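Glucanase (Klebsiella pneumoniae, PDB 5GY3) probably catalyses the endohydrolysis of internal beta-1,4-glucosidic bonds in cellulose and related beta-glucans, as a member of glycoside hydrolase family 8. Local coordinates at residues 250-255 with 260-265; 214-219 with 268-273; 220-225 with 275-280. All coordinates share one frame; numbering follows the deposited sequence.

Contact 1: residues 250-255 with 260-265; sequences TPAWIN and EVAPWY
Trp253 lies against Ala262 and Glu260 across an irregular antiparallel hairpin of this family 8 (alpha/alpha)6-barrel enzyme. Two bridges join its arms, Ile254 with Val261 and Pro251 with Tyr265, and the register slips by one residue between them. Backbone bonds run from Ala262 N to Trp253 O (2.9 Å), from Ala252 N to Trp264 O and, nearly straight onto the carbonyl, from Asn255 N to Glu260 O (2.7 Å). With CG set between the backbone N and carbonyl carbon (chi1 51°), the indole of Trp253 turns back over the other arm. Ala262 CB sits 3.4 Å from the centroid of its five-membered ring, over the face, where a small methyl allows close CH-pi contact. The extended chain of Glu260 runs out to the six-membered ring of Trp253, where its carboxylate carbon CD lies 4.1 Å from Trp253 CH2. Val261, a compact branched residue, reaches both neighbours, its CB 3.7 Å from Pro251 CB and its CG1 against Ile254 CG1. Where the planes of Trp253 and Trp264 stand at 81°, one water lies at both ring edges and accepts from Trp253 NE1 at 3.0 Å and Trp264 NE1 at 3.1 Å.

Contact 2: residues 214-219 with 268-273; sequences MSFDAI and GGLLAV
Ile219 swings CG1 to the side remote from its backbone N (chi1 -167°), which carries that branch toward Val273 and leaves CG2 directed at Leu270. On the helix, Leu270 keeps CG beside its own N (chi1 -72°) and spreads its two methyls to different partners. CD2 settles against Ile219, 3.6 Å from Ile219 CG2 and 3.9 Å from Ile219 CG1, with the two side chains meeting aslant. CD1 approaches the Phe216 ring obliquely, 4.2 Å from Phe216 CE1, and here the two side chains are set roughly perpendicular. One turn further along, Val273 and Ile219 lie alongside one another, pointing opposite ways. Val273 CG1 lies 4.0 Å from Ile219 CG1 and also 3.5 Å from Ile219 O, so the methyl covers backbone as well as side chain. Branched aliphatic residues suit this seam, since Leu270 and Ile219 can each send different branches to different neighbours, and no hydrogen bond crosses it.

The turn that presents Ile219 is held from within by Ile219 N bonding to Ser215 O (3.1 Å), and from outside by Asp194, whose OD1 accepts from Ser215 N and Ala218 N. Tyr294 of helix 293-307 secures Phe216 twice, by an edge-to-face ring contact and by a hydroxyl bonded to Phe216 O; the same tyrosine also touches Ile219 and Leu270. Val302 of that helix packs on Val273.

The side chain of Phe216 is about 11 Å from that of Asp87, the predicted nucleophile. A connecting loop packed on the first turns of a helix, near the probable catalytic site, is in keeping with an (alpha/alpha)6 barrel, in which loops joining the helices shape the substrate cleft.

Contact 3: residues 220-225 with 275-280; sequences RIPLYL and DLTLGE
Helices 220-228 and 268-278 come close at Pro222 and Thr277, whose CA atoms are 6.2 Å apart, and a Schellman motif with Gly279 follows Thr277 closely. Such an approach suits small residues: the compact ring of Pro222 presents CB to Thr277 OG1 at 3.3 Å, the two side chains meeting obliquely. That oxygen is not left to carbon alone. Rotated to stand beside its own backbone N (chi1 -60°), the hydroxyl is hydrogen-bonded to Val273 O one turn back, so a polar atom is accommodated in a buried seam. The contact thus belongs to the helix-on-helix packing of the (alpha/alpha)6 barrel, and Trp238 of helix 236-243 also touches Pro222. Proline fits the first turn of helix 220-228, where an N-H is not needed for an intrahelical bond. Beside this pair, Leu223 and Leu276 meet methyl to methyl, Leu223 CD1 lying 3.7 Å from Leu276 CD2, and Ala305 of helix 293-307 touches both leucines. At the helix end, Glu280 N reaches Asp275 O at 2.9 Å and Gly279 N reaches Leu276 O at 3.2 Å, with glycine adopting the positive phi of the turn.

In the fold
Segments 214-219 and 220-225 run on from each other, and contacts 2 and 3 share helix 268-278, so these two contacts form one continuous seam. Their centres lie about 9 Å apart, and Val273 touches Pro222 between them. Contact 1 falls between the two halves of that seam along the chain and sits further out, its centre about 11 Å from that of contact 2 and 17 Å from that of contact 3. It joins contact 2 through the small antiparallel sheet of strands 213-214 and 254-255, and through Trp264 meeting Phe216. The peripheral hairpin is thereby connected to the barrel helices near the predicted nucleophile Asp87.

Contact 1: residues 250-255 with 260-265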
loop_
_atom_site.group_PDB
_atom_site.type_symbol
_atom_site.label_atom_id
_atom_site.label_comp_id
_atom_site.label_asym_id
_atom_site.label_seq_id
_atom_site.Cartn_x
_atom_site.Cartn_y
_atom_site.Cartn_z
ATOM N N THR A 250 -0.684 -2.301 22.387
ATOM C CA THR A 250 -1.331 -3.048 21.323
ATOM C C THR A 250 -0.296 -3.877 20.588
ATOM O O THR A 250 0.688 -3.305 20.101
ATOM C CB THR A 250 -2.009 -2.097 20.356
ATOM O OG1 THR A 250 -2.943 -1.284 21.072
ATOM C CG2 THR A 250 -2.738 -2.873 19.258
ATOM N N PRO A 251 -0.464 -5.198 20.482
ATOM C CA PRO A 251 0.562 -6.026 19.831
ATOM C C PRO A 251 0.809 -5.587 18.397
ATOM O O PRO A 251 -0.116 -5.214 17.674
ATOM C CB PRO A 251 -0.029 -7.437 19.895
ATOM C CG PRO A 251 -0.977 -7.382 21.091
ATOM C CD PRO A 251 -1.560 -6.008 21.046
ATOM N N ALA A 252 2.083 -5.633 17.993
ATOM C CA ALA A 252 2.448 -5.185 16.650
ATOM C C ALA A 252 1.989 -6.150 15.566
ATOM O O ALA A 252 1.887 -5.745 14.403
ATOM C CB ALA A 252 3.963 -4.991 16.544
ATOM N N TRP A 253 1.761 -7.420 15.904
ATOM C CA TRP A 253 1.160 -8.361 14.972
ATOM C C TRP A 253 0.340 -9.384 15.746
ATOM O O TRP A 253 0.489 -9.537 16.963
ATOM C CB TRP A 253 2.206 -9.079 14.097
ATOM C CG TRP A 253 3.369 -9.739 14.825
ATOM C CD1 TRP A 253 4.635 -9.235 14.970
ATOM C CD2 TRP A 253 3.383 -11.032 15.461
ATOM N NE1 TRP A 253 5.427 -10.125 15.665
ATOM C CE2 TRP A 253 4.684 -11.233 15.975
ATOM C CE3 TRP A 253 2.429 -12.043 15.633
ATOM C CZ2 TRP A 253 5.044 -12.391 16.669
ATOM C CZ3 TRP A 253 2.790 -13.194 16.325
ATOM C CH2 TRP A 253 4.091 -13.360 16.827
ATOM N N ILE A 254 -0.536 -10.087 15.025
ATOM C CA ILE A 254 -1.226 -11.251 15.580
ATOM C C ILE A 254 -1.216 -12.373 14.550
ATOM O O ILE A 254 -1.424 -12.145 13.354
ATOM C CB ILE A 254 -2.671 -10.914 16.028
ATOM C CG1 ILE A 254 -3.408 -12.190 16.453
ATOM C CG2 ILE A 254 -3.452 -10.192 14.922
ATOM C CD1 ILE A 254 -4.707 -11.930 17.189
ATOM N N ASN A 255 -0.918 -13.587 15.007
ATOM C CA ASN A 255 -1.091 -14.777 14.176
ATOM C C ASN A 255 -2.582 -15.103 14.152
ATOM O O ASN A 255 -3.161 -15.468 15.180
ATOM C CB ASN A 255 -0.264 -15.929 14.741
ATOM C CG ASN A 255 -0.347 -17.190 13.897
ATOM O OD1 ASN A 255 -1.427 -17.621 13.477
ATOM N ND2 ASN A 255 0.805 -17.800 13.657
ATOM N N GLU A 260 -1.806 -16.268 18.628
ATOM C CA GLU A 260 -0.604 -15.740 19.262
ATOM C C GLU A 260 -0.372 -14.294 18.832
ATOM O O GLU A 260 -0.539 -13.953 17.660
ATOM C CB GLU A 260 0.611 -16.596 18.889
ATOM C CG GLU A 260 1.921 -16.084 19.481
ATOM C CD GLU A 260 3.154 -16.774 18.911
ATOM O OE1 GLU A 260 3.035 -17.496 17.898
ATOM O OE2 GLU A 260 4.253 -16.575 19.469
ATOM N N VAL A 261 0.031 -13.443 19.778
ATOM C CA VAL A 261 0.287 -12.039 19.472
ATOM C C VAL A 261 1.760 -11.718 19.703
ATOM O O VAL A 261 2.482 -12.419 20.428
ATOM C CB VAL A 261 -0.588 -11.063 20.291
ATOM C CG1 VAL A 261 -2.052 -11.297 20.027
ATOM C CG2 VAL A 261 -0.270 -11.176 21.785
ATOM N N ALA A 262 2.194 -10.632 19.070
ATOM C CA ALA A 262 3.551 -10.138 19.254
ATOM C C ALA A 262 3.774 -9.785 20.719
ATOM O O ALA A 262 2.866 -9.262 21.375
ATOM C CB ALA A 262 3.804 -8.900 18.395
ATOM N N PRO A 263 4.967 -10.036 21.260
ATOM C CA PRO A 263 5.266 -9.596 22.626
ATOM C C PRO A 263 5.680 -8.138 22.713
ATOM O O PRO A 263 6.067 -7.677 23.795
ATOM C CB PRO A 263 6.424 -10.521 23.020
ATOM C CG PRO A 263 7.163 -10.709 21.745
ATOM C CD PRO A 263 6.069 -10.823 20.685
ATOM N N TRP A 264 5.640 -7.400 21.608
ATOM C CA TRP A 264 5.961 -5.988 21.632
ATOM C C TRP A 264 4.865 -5.225 20.901
ATOM O O TRP A 264 4.032 -5.808 20.187
ATOM C CB TRP A 264 7.346 -5.722 21.031
ATOM C CG TRP A 264 7.483 -6.182 19.620
ATOM C CD1 TRP A 264 7.697 -7.461 19.186
ATOM C CD2 TRP A 264 7.409 -5.364 18.452
ATOM N NE1 TRP A 264 7.765 -7.486 17.817
ATOM C CE2 TRP A 264 7.598 -6.210 17.340
ATOM C CE3 TRP A 264 7.206 -3.997 18.238
ATOM C CZ2 TRP A 264 7.582 -5.739 16.033
ATOM C CZ3 TRP A 264 7.193 -3.527 16.941
ATOM C CH2 TRP A 264 7.376 -4.397 15.853
ATOM N N TYR A 265 4.863 -3.914 21.110
ATOM C CA TYR A 265 3.685 -3.090 20.886
ATOM C C TYR A 265 3.871 -2.093 19.753
ATOM O O TYR A 265 4.980 -1.627 19.473
ATOM C CB TYR A 265 3.319 -2.313 22.147
ATOM C CG TYR A 265 3.169 -3.179 23.369
ATOM C CD1 TYR A 265 2.491 -4.390 23.309
ATOM C CD2 TYR A 265 3.709 -2.783 24.584
ATOM C CE1 TYR A 265 2.346 -5.191 24.450
ATOM C CE2 TYR A 265 3.568 -3.564 25.715
ATOM C CZ TYR A 265 2.894 -4.766 25.643
ATOM O OH TYR A 265 2.765 -5.529 26.783
HETATM O O HOH W 1 8.307 -10.328 16.609
#

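Contact 2: residues 214-219 with 268-273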
loop_
_atom_site.group_PDB
_atom_site.type_symbol
_atom_site.label_atom_id
_atom_site.label_comp_id
_atom_site.label_asym_id
_atom_site.label_seq_id
_atom_site.Cartn_x
_atom_site.Cartn_y
_atom_site.Cartn_z
ATOM N N MET A 214 -1.426 -11.104 10.696
ATOM C CA MET A 214 -1.703 -9.684 10.500
ATOM C C MET A 214 -0.472 -8.935 10.986
ATOM O O MET A 214 -0.260 -8.805 12.193
ATOM C CB MET A 214 -2.941 -9.255 11.289
ATOM C CG MET A 214 -3.585 -7.958 10.762
ATOM S SD MET A 214 -2.560 -6.527 10.978
ATOM C CE MET A 214 -2.413 -6.525 12.771
ATOM N N SER A 215 0.348 -8.434 10.059
ATOM C CA SER A 215 1.550 -7.714 10.478
ATOM C C SER A 215 1.831 -6.527 9.561
ATOM O O SER A 215 0.951 -5.684 9.364
ATOM C CB SER A 215 2.757 -8.663 10.552
ATOM O OG SER A 215 3.109 -9.179 9.288
ATOM N N PHE A 216 3.046 -6.404 9.032
ATOM C CA PHE A 216 3.439 -5.123 8.444
ATOM C C PHE A 216 2.776 -4.830 7.102
ATOM O O PHE A 216 2.726 -3.654 6.706
ATOM C CB PHE A 216 4.960 -5.058 8.283
ATOM C CG PHE A 216 5.701 -5.151 9.578
ATOM C CD1 PHE A 216 5.729 -4.073 10.448
ATOM C CD2 PHE A 216 6.359 -6.320 9.932
ATOM C CE1 PHE A 216 6.417 -4.148 11.647
ATOM C CE2 PHE A 216 7.047 -6.410 11.136
ATOM C CZ PHE A 216 7.074 -5.324 11.994
ATOM N N ASP A 217 2.294 -5.850 6.388
ATOM C CA ASP A 217 1.484 -5.601 5.198
ATOM C C ASP A 217 0.040 -5.299 5.588
ATOM O O ASP A 217 -0.507 -4.242 5.234
ATOM C CB ASP A 217 1.523 -6.800 4.246
ATOM C CG ASP A 217 2.734 -6.793 3.318
ATOM O OD1 ASP A 217 3.534 -5.828 3.342
ATOM O OD2 ASP A 217 2.869 -7.758 2.546
ATOM N N ALA A 218 -0.567 -6.205 6.358
ATOM C CA ALA A 218 -2.008 -6.154 6.604
ATOM C C ALA A 218 -2.435 -4.895 7.345
ATOM O O ALA A 218 -3.569 -4.430 7.152
ATOM C CB ALA A 218 -2.437 -7.397 7.382
ATOM N N ILE A 219 -1.550 -4.328 8.176
ATOM C CA ILE A 219 -1.892 -3.131 8.940
ATOM C C ILE A 219 -2.224 -1.952 8.026
ATOM O O ILE A 219 -2.883 -1.003 8.458
ATOM C CB ILE A 219 -0.737 -2.804 9.912
ATOM C CG1 ILE A 219 -1.170 -1.757 10.942
ATOM C CG2 ILE A 219 0.483 -2.310 9.144
ATOM C CD1 ILE A 219 -2.395 -2.172 11.735
ATOM N N GLY A 268 5.096 4.599 16.903
ATOM C CA GLY A 268 5.423 5.329 15.682
ATOM C C GLY A 268 4.335 5.219 14.629
ATOM O O GLY A 268 3.153 5.474 14.897
ATOM N N GLY A 269 4.731 4.802 13.421
ATOM C CA GLY A 269 3.776 4.724 12.317
ATOM C C GLY A 269 2.677 3.696 12.530
ATOM O O GLY A 269 1.525 3.925 12.148
ATOM N N LEU A 270 3.012 2.541 13.120
ATOM C CA LEU A 270 1.958 1.566 13.409
ATOM C C LEU A 270 0.934 2.147 14.369
ATOM O O LEU A 270 -0.278 1.979 14.184
ATOM C CB LEU A 270 2.539 0.276 13.999
ATOM C CG LEU A 270 3.319 -0.691 13.114
ATOM C CD1 LEU A 270 3.687 -1.943 13.920
ATOM C CD2 LEU A 270 2.497 -1.081 11.913
ATOM N N LEU A 271 1.410 2.838 15.405
ATOM C CA LEU A 271 0.501 3.451 16.360
ATOM C C LEU A 271 -0.350 4.530 15.699
ATOM O O LEU A 271 -1.518 4.702 16.060
ATOM C CB LEU A 271 1.304 4.020 17.529
ATOM C CG LEU A 271 0.540 4.698 18.660
ATOM C CD1 LEU A 271 -0.499 3.750 19.216
ATOM C CD2 LEU A 271 1.516 5.152 19.757
ATOM N N ALA A 272 0.211 5.244 14.718
ATOM C CA ALA A 272 -0.567 6.235 13.978
ATOM C C ALA A 272 -1.718 5.583 13.216
ATOM O O ALA A 272 -2.822 6.133 13.156
ATOM C CB ALA A 272 0.344 7.015 13.030
ATOM N N VAL A 273 -1.495 4.398 12.646
ATOM C CA VAL A 273 -2.608 3.692 12.006
ATOM C C VAL A 273 -3.659 3.290 13.035
ATOM O O VAL A 273 -4.866 3.359 12.771
ATOM C CB VAL A 273 -2.094 2.470 11.219
ATOM C CG1 VAL A 273 -3.269 1.608 10.721
ATOM C CG2 VAL A 273 -1.243 2.927 10.048
#

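Contact 3: residues 220-225 with 275-280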
loop_
_atom_site.group_PDB
_atom_site.type_symbol
_atom_site.label_atom_id
_atom_site.label_comp_id
_atom_site.label_asym_id
_atom_site.label_seq_id
_atom_site.Cartn_x
_atom_site.Cartn_y
_atom_site.Cartn_z
ATOM N N ARG A 220 -1.813 -1.987 6.755
ATOM C CA ARG A 220 -2.209 -0.923 5.837
ATOM C C ARG A 220 -3.681 -0.996 5.444
ATOM O O ARG A 220 -4.214 -0.008 4.927
ATOM C CB ARG A 220 -1.336 -0.957 4.577
ATOM C CG ARG A 220 0.075 -0.497 4.856
ATOM C CD ARG A 220 0.869 -0.310 3.578
ATOM N NE ARG A 220 0.839 -1.516 2.754
ATOM C CZ ARG A 220 1.799 -2.434 2.728
ATOM N NH1 ARG A 220 2.875 -2.280 3.489
ATOM N NH2 ARG A 220 1.682 -3.501 1.935
ATOM N N ILE A 221 -4.342 -2.139 5.667
ATOM C CA ILE A 221 -5.741 -2.280 5.257
ATOM C C ILE A 221 -6.639 -1.263 5.953
ATOM O O ILE A 221 -7.413 -0.575 5.265
ATOM C CB ILE A 221 -6.201 -3.737 5.466
ATOM C CG1 ILE A 221 -5.379 -4.678 4.576
ATOM C CG2 ILE A 221 -7.723 -3.913 5.227
ATOM C CD1 ILE A 221 -5.554 -6.189 4.897
ATOM N N PRO A 222 -6.605 -1.107 7.282
ATOM C CA PRO A 222 -7.450 -0.076 7.899
ATOM C C PRO A 222 -7.052 1.329 7.497
ATOM O O PRO A 222 -7.910 2.223 7.449
ATOM C CB PRO A 222 -7.267 -0.316 9.404
ATOM C CG PRO A 222 -5.976 -1.085 9.518
ATOM C CD PRO A 222 -5.932 -1.945 8.295
ATOM N N LEU A 223 -5.772 1.558 7.207
ATOM C CA LEU A 223 -5.373 2.828 6.620
ATOM C C LEU A 223 -6.112 3.075 5.311
ATOM O O LEU A 223 -6.738 4.122 5.130
ATOM C CB LEU A 223 -3.862 2.855 6.399
ATOM C CG LEU A 223 -3.309 3.965 5.497
ATOM C CD1 LEU A 223 -3.541 5.365 6.093
ATOM C CD2 LEU A 223 -1.824 3.726 5.277
ATOM N N TYR A 224 -6.066 2.112 4.381
ATOM C CA TYR A 224 -6.714 2.358 3.091
ATOM C C TYR A 224 -8.234 2.406 3.225
ATOM O O TYR A 224 -8.895 3.191 2.529
ATOM C CB TYR A 224 -6.299 1.292 2.078
ATOM C CG TYR A 224 -4.841 1.315 1.699
ATOM C CD1 TYR A 224 -4.152 2.511 1.529
ATOM C CD2 TYR A 224 -4.147 0.121 1.501
ATOM C CE1 TYR A 224 -2.796 2.511 1.164
ATOM C CE2 TYR A 224 -2.812 0.115 1.148
ATOM C CZ TYR A 224 -2.138 1.307 0.982
ATOM O OH TYR A 224 -0.803 1.272 0.617
ATOM N N LEU A 225 -8.805 1.602 4.128
ATOM C CA LEU A 225 -10.247 1.653 4.361
ATOM C C LEU A 225 -10.671 3.008 4.906
ATOM O O LEU A 225 -11.654 3.601 4.445
ATOM C CB LEU A 225 -10.665 0.555 5.341
ATOM C CG LEU A 225 -10.687 -0.888 4.841
ATOM C CD1 LEU A 225 -10.956 -1.833 6.017
ATOM C CD2 LEU A 225 -11.731 -1.074 3.735
ATOM N N ASP A 275 -4.388 4.904 15.814
ATOM C CA ASP A 275 -5.125 6.120 16.158
ATOM C C ASP A 275 -6.103 6.495 15.054
ATOM O O ASP A 275 -7.250 6.874 15.327
ATOM C CB ASP A 275 -4.165 7.287 16.407
ATOM C CG ASP A 275 -3.431 7.195 17.744
ATOM O OD1 ASP A 275 -3.843 6.411 18.621
ATOM O OD2 ASP A 275 -2.433 7.928 17.907
ATOM N N LEU A 276 -5.662 6.390 13.796
ATOM C CA LEU A 276 -6.560 6.653 12.676
ATOM C C LEU A 276 -7.750 5.704 12.696
ATOM O O LEU A 276 -8.898 6.127 12.494
ATOM C CB LEU A 276 -5.798 6.542 11.350
ATOM C CG LEU A 276 -6.608 6.784 10.067
ATOM C CD1 LEU A 276 -7.144 8.223 10.010
ATOM C CD2 LEU A 276 -5.771 6.481 8.839
ATOM N N THR A 277 -7.499 4.414 12.939
ATOM C CA THR A 277 -8.572 3.428 12.883
ATOM C C THR A 277 -9.636 3.704 13.935
ATOM O O THR A 277 -10.833 3.537 13.673
ATOM C CB THR A 277 -7.997 2.024 13.055
ATOM O OG1 THR A 277 -7.062 1.783 12.002
ATOM C CG2 THR A 277 -9.095 0.953 13.026
ATOM N N LEU A 278 -9.222 4.118 15.124
ATOM C CA LEU A 278 -10.158 4.361 16.212
ATOM C C LEU A 278 -10.676 5.790 16.238
ATOM O O LEU A 278 -11.505 6.119 17.092
ATOM C CB LEU A 278 -9.499 4.015 17.555
ATOM C CG LEU A 278 -9.136 2.546 17.783
ATOM C CD1 LEU A 278 -8.737 2.268 19.237
ATOM C CD2 LEU A 278 -10.270 1.627 17.340
ATOM N N GLY A 279 -10.229 6.640 15.316
ATOM C CA GLY A 279 -10.667 8.017 15.330
ATOM C C GLY A 279 -10.125 8.829 16.477
ATOM O O GLY A 279 -10.698 9.868 16.815
ATOM N N GLU A 280 -9.043 8.389 17.094
ATOM C CA GLU A 280 -8.467 9.157 18.186
ATOM C C GLU A 280 -7.737 10.373 17.630
ATOM O O GLU A 280 -6.887 10.224 16.744
ATOM C CB GLU A 280 -7.510 8.310 19.012
ATOM C CG GLU A 280 -7.207 8.926 20.359
ATOM C CD GLU A 280 -6.634 7.932 21.337
ATOM O OE1 GLU A 280 -5.698 8.305 22.078
ATOM O OE2 GLU A 280 -7.119 6.777 21.363
#